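PDB 2G0I: ribosomal processing cysteine protease Prp from Streptococcus mutans, which is probably a cysteine protease that acts in ribosome biogenesis. Local coordinates for residues R43-A56 with G98-S112. Sequence-based numbering, arbitrary orientation.
Sequences RKGILESVELTGHA and GGYMKIDLSYITNKS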
loop_
_atom_site.group_PDB
_atom_site.type_symbol
_atom_site.label_atom_id
_atom_site.label_comp_id
_atom_site.label_asym_id
_atom_site.label_seq_id
_atom_site.Cartn_x
_atom_site.Cartn_y
_atom_site.Cartn_z
ATOM N N ARG B 43 15.423 -1.720 15.253
ATOM C CA ARG B 43 16.712 -1.853 15.959
ATOM C C ARG B 43 17.591 -0.667 15.564
ATOM O O ARG B 43 17.843 -0.427 14.378
ATOM C CB ARG B 43 17.439 -3.156 15.579
ATOM C CG ARG B 43 16.650 -4.450 15.811
ATOM C CD ARG B 43 17.550 -5.758 15.874
ATOM N NE ARG B 43 16.698 -6.930 16.138
ATOM C CZ ARG B 43 16.029 -7.609 15.190
ATOM N NH1 ARG B 43 16.122 -7.261 13.902
ATOM N NH2 ARG B 43 15.271 -8.648 15.529
ATOM N N LYS B 44 18.069 0.080 16.557
ATOM C CA LYS B 44 18.907 1.250 16.315
ATOM C C LYS B 44 18.237 2.220 15.345
ATOM O O LYS B 44 18.896 2.800 14.475
ATOM C CB LYS B 44 20.308 0.835 15.808
ATOM C CG LYS B 44 21.078 -0.149 16.697
ATOM C CD LYS B 44 21.408 0.486 18.054
ATOM C CE LYS B 44 22.260 -0.417 18.922
ATOM N NZ LYS B 44 22.418 0.251 20.234
ATOM N N GLY B 45 16.924 2.375 15.483
ATOM C CA GLY B 45 16.204 3.399 14.751
ATOM C C GLY B 45 15.620 2.959 13.419
ATOM O O GLY B 45 14.741 3.634 12.898
ATOM N N ILE B 46 16.108 1.847 12.865
ATOM C CA ILE B 46 15.615 1.338 11.574
ATOM C C ILE B 46 14.691 0.088 11.711
ATOM O O ILE B 46 14.918 -0.813 12.529
ATOM C CB ILE B 46 16.769 1.053 10.548
ATOM C CG1 ILE B 46 17.602 -0.162 10.971
ATOM C CG2 ILE B 46 17.675 2.344 10.312
ATOM C CD1 ILE B 46 18.353 -0.904 9.842
ATOM N N LEU B 47 13.639 0.060 10.900
ATOM C CA LEU B 47 12.780 -1.123 10.821
ATOM C C LEU B 47 13.546 -2.277 10.209
ATOM O O LEU B 47 14.071 -2.164 9.093
ATOM C CB LEU B 47 11.537 -0.807 9.971
ATOM C CG LEU B 47 10.573 0.155 10.667
ATOM C CD1 LEU B 47 9.560 0.669 9.655
ATOM C CD2 LEU B 47 9.866 -0.528 11.866
ATOM N N GLU B 48 13.534 -3.407 10.907
ATOM C CA GLU B 48 14.272 -4.572 10.463
ATOM C C GLU B 48 13.394 -5.734 10.050
ATOM O O GLU B 48 13.754 -6.449 9.142
ATOM C CB GLU B 48 15.265 -5.040 11.536
ATOM C CG GLU B 48 16.366 -3.978 11.776
ATOM C CD GLU B 48 17.733 -4.597 12.036
ATOM O OE1 GLU B 48 18.738 -4.035 11.562
ATOM O OE2 GLU B 48 17.779 -5.626 12.698
ATOM N N SER B 49 12.263 -5.923 10.722
ATOM C CA SER B 49 11.370 -7.027 10.372
ATOM C C SER B 49 9.916 -6.778 10.728
ATOM O O SER B 49 9.596 -5.985 11.606
ATOM C CB SER B 49 11.829 -8.334 11.023
ATOM O OG SER B 49 11.690 -8.283 12.445
ATOM N N VAL B 50 9.036 -7.507 10.053
ATOM C CA VAL B 50 7.627 -7.507 10.428
ATOM C C VAL B 50 7.106 -8.917 10.261
ATOM O O VAL B 50 7.439 -9.614 9.277
ATOM C CB VAL B 50 6.787 -6.439 9.649
ATOM C CG1 VAL B 50 6.849 -6.722 8.163
ATOM C CG2 VAL B 50 5.309 -6.482 10.109
ATOM N N GLU B 51 6.324 -9.342 11.248
ATOM C CA GLU B 51 5.754 -10.659 11.260
ATOM C C GLU B 51 4.258 -10.497 11.343
ATOM O O GLU B 51 3.789 -9.769 12.210
ATOM C CB GLU B 51 6.327 -11.454 12.435
ATOM C CG GLU B 51 5.669 -12.806 12.640
ATOM C CD GLU B 51 6.225 -13.557 13.862
ATOM O OE1 GLU B 51 7.382 -13.295 14.255
ATOM O OE2 GLU B 51 5.498 -14.412 14.409
ATOM N N LEU B 52 3.504 -11.137 10.448
ATOM C CA LEU B 52 2.041 -11.068 10.534
ATOM C C LEU B 52 1.395 -12.426 10.629
ATOM O O LEU B 52 1.827 -13.351 9.961
ATOM C CB LEU B 52 1.445 -10.333 9.342
ATOM C CG LEU B 52 1.893 -8.879 9.191
ATOM C CD1 LEU B 52 2.937 -8.852 8.106
ATOM C CD2 LEU B 52 0.749 -7.986 8.870
ATOM N N THR B 53 0.326 -12.525 11.417
ATOM C CA THR B 53 -0.453 -13.771 11.464
ATOM C C THR B 53 -1.927 -13.440 11.318
ATOM O O THR B 53 -2.331 -12.344 11.667
ATOM C CB THR B 53 -0.203 -14.541 12.795
ATOM O OG1 THR B 53 -0.625 -13.730 13.911
ATOM C CG2 THR B 53 1.287 -14.888 12.960
ATOM N N GLY B 54 -2.734 -14.361 10.774
ATOM C CA GLY B 54 -4.210 -14.145 10.688
ATOM C C GLY B 54 -4.784 -13.561 9.391
ATOM O O GLY B 54 -5.997 -13.569 9.173
ATOM N N HIS B 55 -3.914 -13.069 8.528
ATOM C CA HIS B 55 -4.276 -12.294 7.330
ATOM C C HIS B 55 -4.787 -13.176 6.172
ATOM O O HIS B 55 -5.249 -12.662 5.157
ATOM C CB HIS B 55 -3.021 -11.534 6.871
ATOM C CG HIS B 55 -1.827 -12.425 6.759
ATOM N ND1 HIS B 55 -1.131 -12.877 7.865
ATOM C CD2 HIS B 55 -1.269 -13.033 5.687
ATOM C CE1 HIS B 55 -0.182 -13.704 7.475
ATOM N NE2 HIS B 55 -0.240 -13.810 6.158
ATOM N N ALA B 56 -4.703 -14.495 6.323
ATOM C CA ALA B 56 -5.178 -15.421 5.302
ATOM C C ALA B 56 -6.708 -15.419 5.190
ATOM O O ALA B 56 -7.283 -16.029 4.270
ATOM C CB ALA B 56 -4.672 -16.823 5.564
ATOM N N GLY B 98 -4.583 -19.750 9.810
ATOM C CA GLY B 98 -4.792 -18.292 9.779
ATOM C C GLY B 98 -3.772 -17.500 8.954
ATOM O O GLY B 98 -3.987 -16.337 8.614
ATOM N N GLY B 99 -2.655 -18.133 8.630
ATOM C CA GLY B 99 -1.642 -17.478 7.804
ATOM C C GLY B 99 -0.505 -16.934 8.635
ATOM O O GLY B 99 -0.712 -16.413 9.742
ATOM N N TYR B 100 0.695 -17.028 8.065
ATOM C CA TYR B 100 1.915 -16.490 8.646
ATOM C C TYR B 100 2.751 -15.818 7.541
ATOM O O TYR B 100 2.863 -16.333 6.407
ATOM C CB TYR B 100 2.715 -17.624 9.289
ATOM C CG TYR B 100 4.050 -17.210 9.834
ATOM C CD1 TYR B 100 4.143 -16.600 11.074
ATOM C CD2 TYR B 100 5.223 -17.385 9.086
ATOM C CE1 TYR B 100 5.353 -16.183 11.587
ATOM C CE2 TYR B 100 6.476 -16.957 9.594
ATOM C CZ TYR B 100 6.519 -16.361 10.858
ATOM O OH TYR B 100 7.709 -15.927 11.403
HETATM N N MSE B 101 3.360 -14.683 7.881
HETATM C CA MSE B 101 4.254 -14.005 6.973
HETATM C C MSE B 101 5.316 -13.297 7.795
HETATM O O MSE B 101 5.022 -12.690 8.819
HETATM C CB MSE B 101 3.476 -13.004 6.139
HETATM C CG MSE B 101 4.283 -12.267 5.125
HETATM SE SE MSE B 101 3.186 -10.857 4.233
HETATM C CE MSE B 101 1.569 -11.746 3.999
ATOM N N LYS B 102 6.561 -13.401 7.364
ATOM C CA LYS B 102 7.576 -12.621 8.002
ATOM C C LYS B 102 8.493 -12.058 6.936
ATOM O O LYS B 102 9.049 -12.821 6.113
ATOM C CB LYS B 102 8.336 -13.468 9.016
ATOM C CG LYS B 102 9.424 -12.636 9.721
ATOM C CD LYS B 102 10.053 -13.388 10.887
ATOM C CE LYS B 102 10.950 -12.434 11.636
ATOM N NZ LYS B 102 11.548 -13.041 12.830
ATOM N N ILE B 103 8.614 -10.735 6.925
ATOM C CA ILE B 103 9.565 -10.028 6.048
ATOM C C ILE B 103 10.728 -9.669 6.930
ATOM O O ILE B 103 10.531 -9.027 7.964
ATOM C CB ILE B 103 8.945 -8.747 5.472
ATOM C CG1 ILE B 103 7.685 -9.125 4.687
ATOM C CG2 ILE B 103 9.961 -7.971 4.579
ATOM C CD1 ILE B 103 6.624 -8.010 4.625
ATOM N N ASP B 104 11.945 -10.082 6.559
ATOM C CA ASP B 104 13.051 -9.909 7.494
ATOM C C ASP B 104 14.246 -9.327 6.748
ATOM O O ASP B 104 14.737 -9.948 5.810
ATOM C CB ASP B 104 13.380 -11.228 8.150
ATOM C CG ASP B 104 14.373 -11.087 9.316
ATOM O OD1 ASP B 104 14.954 -10.005 9.546
ATOM O OD2 ASP B 104 14.547 -12.096 10.019
ATOM N N LEU B 105 14.646 -8.126 7.141
ATOM C CA LEU B 105 15.773 -7.412 6.518
ATOM C C LEU B 105 17.029 -7.473 7.399
ATOM O O LEU B 105 18.069 -6.890 7.057
ATOM C CB LEU B 105 15.425 -5.930 6.259
ATOM C CG LEU B 105 14.302 -5.508 5.307
ATOM C CD1 LEU B 105 14.158 -4.049 5.355
ATOM C CD2 LEU B 105 14.583 -5.927 3.864
ATOM N N SER B 106 16.916 -8.147 8.527
ATOM C CA SER B 106 17.998 -8.214 9.531
ATOM C C SER B 106 19.388 -8.505 8.942
ATOM O O SER B 106 20.384 -7.915 9.371
ATOM C CB SER B 106 17.647 -9.242 10.588
ATOM O OG SER B 106 16.397 -8.876 11.174
ATOM N N TYR B 107 19.444 -9.388 7.950
ATOM C CA TYR B 107 20.717 -9.784 7.352
ATOM C C TYR B 107 21.063 -9.067 6.030
ATOM O O TYR B 107 22.128 -9.324 5.473
ATOM C CB TYR B 107 20.770 -11.320 7.206
ATOM C CG TYR B 107 20.685 -12.034 8.549
ATOM C CD1 TYR B 107 21.835 -12.418 9.220
ATOM C CD2 TYR B 107 19.447 -12.296 9.159
ATOM C CE1 TYR B 107 21.769 -13.058 10.475
ATOM C CE2 TYR B 107 19.369 -12.936 10.410
ATOM C CZ TYR B 107 20.540 -13.315 11.052
ATOM O OH TYR B 107 20.505 -13.959 12.279
ATOM N N ILE B 108 20.203 -8.152 5.546
ATOM C CA ILE B 108 20.382 -7.564 4.197
ATOM C C ILE B 108 21.287 -6.346 4.359
ATOM O O ILE B 108 21.019 -5.529 5.223
ATOM C CB ILE B 108 19.026 -7.113 3.567
ATOM C CG1 ILE B 108 17.968 -8.243 3.600
ATOM C CG2 ILE B 108 19.246 -6.514 2.170
ATOM C CD1 ILE B 108 18.383 -9.637 3.003
ATOM N N THR B 109 22.374 -6.231 3.581
ATOM C CA THR B 109 23.393 -5.216 3.933
ATOM C C THR B 109 22.888 -3.798 3.710
ATOM O O THR B 109 23.266 -2.879 4.434
ATOM C CB THR B 109 24.824 -5.500 3.332
ATOM O OG1 THR B 109 24.684 -6.268 2.146
ATOM C CG2 THR B 109 25.666 -6.336 4.311
ATOM N N ASN B 110 21.953 -3.630 2.784
ATOM C CA ASN B 110 21.383 -2.299 2.589
ATOM C C ASN B 110 20.021 -2.075 3.292
ATOM O O ASN B 110 19.239 -1.210 2.907
ATOM C CB ASN B 110 21.397 -1.893 1.096
ATOM C CG ASN B 110 20.340 -2.618 0.269
ATOM O OD1 ASN B 110 19.942 -3.755 0.573
ATOM N ND2 ASN B 110 19.893 -1.968 -0.799
ATOM N N LYS B 111 19.771 -2.814 4.366
ATOM C CA LYS B 111 18.566 -2.566 5.177
ATOM C C LYS B 111 18.376 -1.114 5.603
ATOM O O LYS B 111 17.254 -0.676 5.752
ATOM C CB LYS B 111 18.538 -3.470 6.416
ATOM C CG LYS B 111 19.728 -3.294 7.346
ATOM C CD LYS B 111 19.760 -4.395 8.362
ATOM C CE LYS B 111 21.024 -4.293 9.212
ATOM N NZ LYS B 111 20.927 -5.222 10.382
ATOM N N SER B 112 19.470 -0.364 5.795
ATOM C CA SER B 112 19.404 0.996 6.336
ATOM C C SER B 112 19.152 2.045 5.230
ATOM O O SER B 112 19.066 3.252 5.520
ATOM C CB SER B 112 20.728 1.297 7.060
ATOM O OG SER B 112 21.770 1.337 6.086
#
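Glu-48 reaches over the loop that follows strand 100-104, and its carboxylate lies across the end of Lys-111. OE1 forms a salt bridge with the lysine NZ at 2.8 Å, met on its syn side, 31° out of the carboxylate plane, while OE2 turns its anti lone pair to Arg-43 NH1 in a second salt bridge, 2.6 Å long and nearly in the guanidinium plane. In this three-residue network the buried carboxylate lies between two cations, which would favour its charged form. Lys-111 NZ also donates to Ser-106 O, and the lysine stem passes Ile-46 CD1 at about a right angle. A bend at chi2 turns the Glu-48 carboxylate toward Arg-43 and Lys-111. The backbone O of Glu-48 accepts a hydrogen bond from Leu-105 N at 2.8 Å, and Asp-104 OD1 closes an Asx turn on Ser-106 N.

Strands 46-53 and 100-104 run antiparallel in the mixed sheet of this two-layer alpha-beta sandwich, between strands 36-43 and 90-94. On the other edge of strand 46-53, Glu-48 and Ser-49 both face Ile-41 in a classic beta bulge. Val-50/Ile-103 and Leu-52/Met-101 are hydrogen-bonded pairs whose side chains share one face; Val-50 CG1 lies beside Ile-103 CD1 at 3.8 Å, both pointing the same way.

The other face carries Glu-51, Thr-53 and Tyr-100. With CG anti to the backbone N (chi1 176°), the tyrosine ring presents its edge to Glu-51 OE2, 3.3 Å from CE1, the carboxylate turned 65° from the ring; Thr-53 CG2 meets the same edge at CD1. Beyond the strands, Ala-56 N donates a hydrogen bond to Gly-98 O at 3.0 Å, and the His-55 ring turns back to Gly-99, CE1 lying 3.4 Å from Gly-99 C in an oblique approach, while selenomethionine Met-101 brings its CE to 3.5 Å from His-55 NE2.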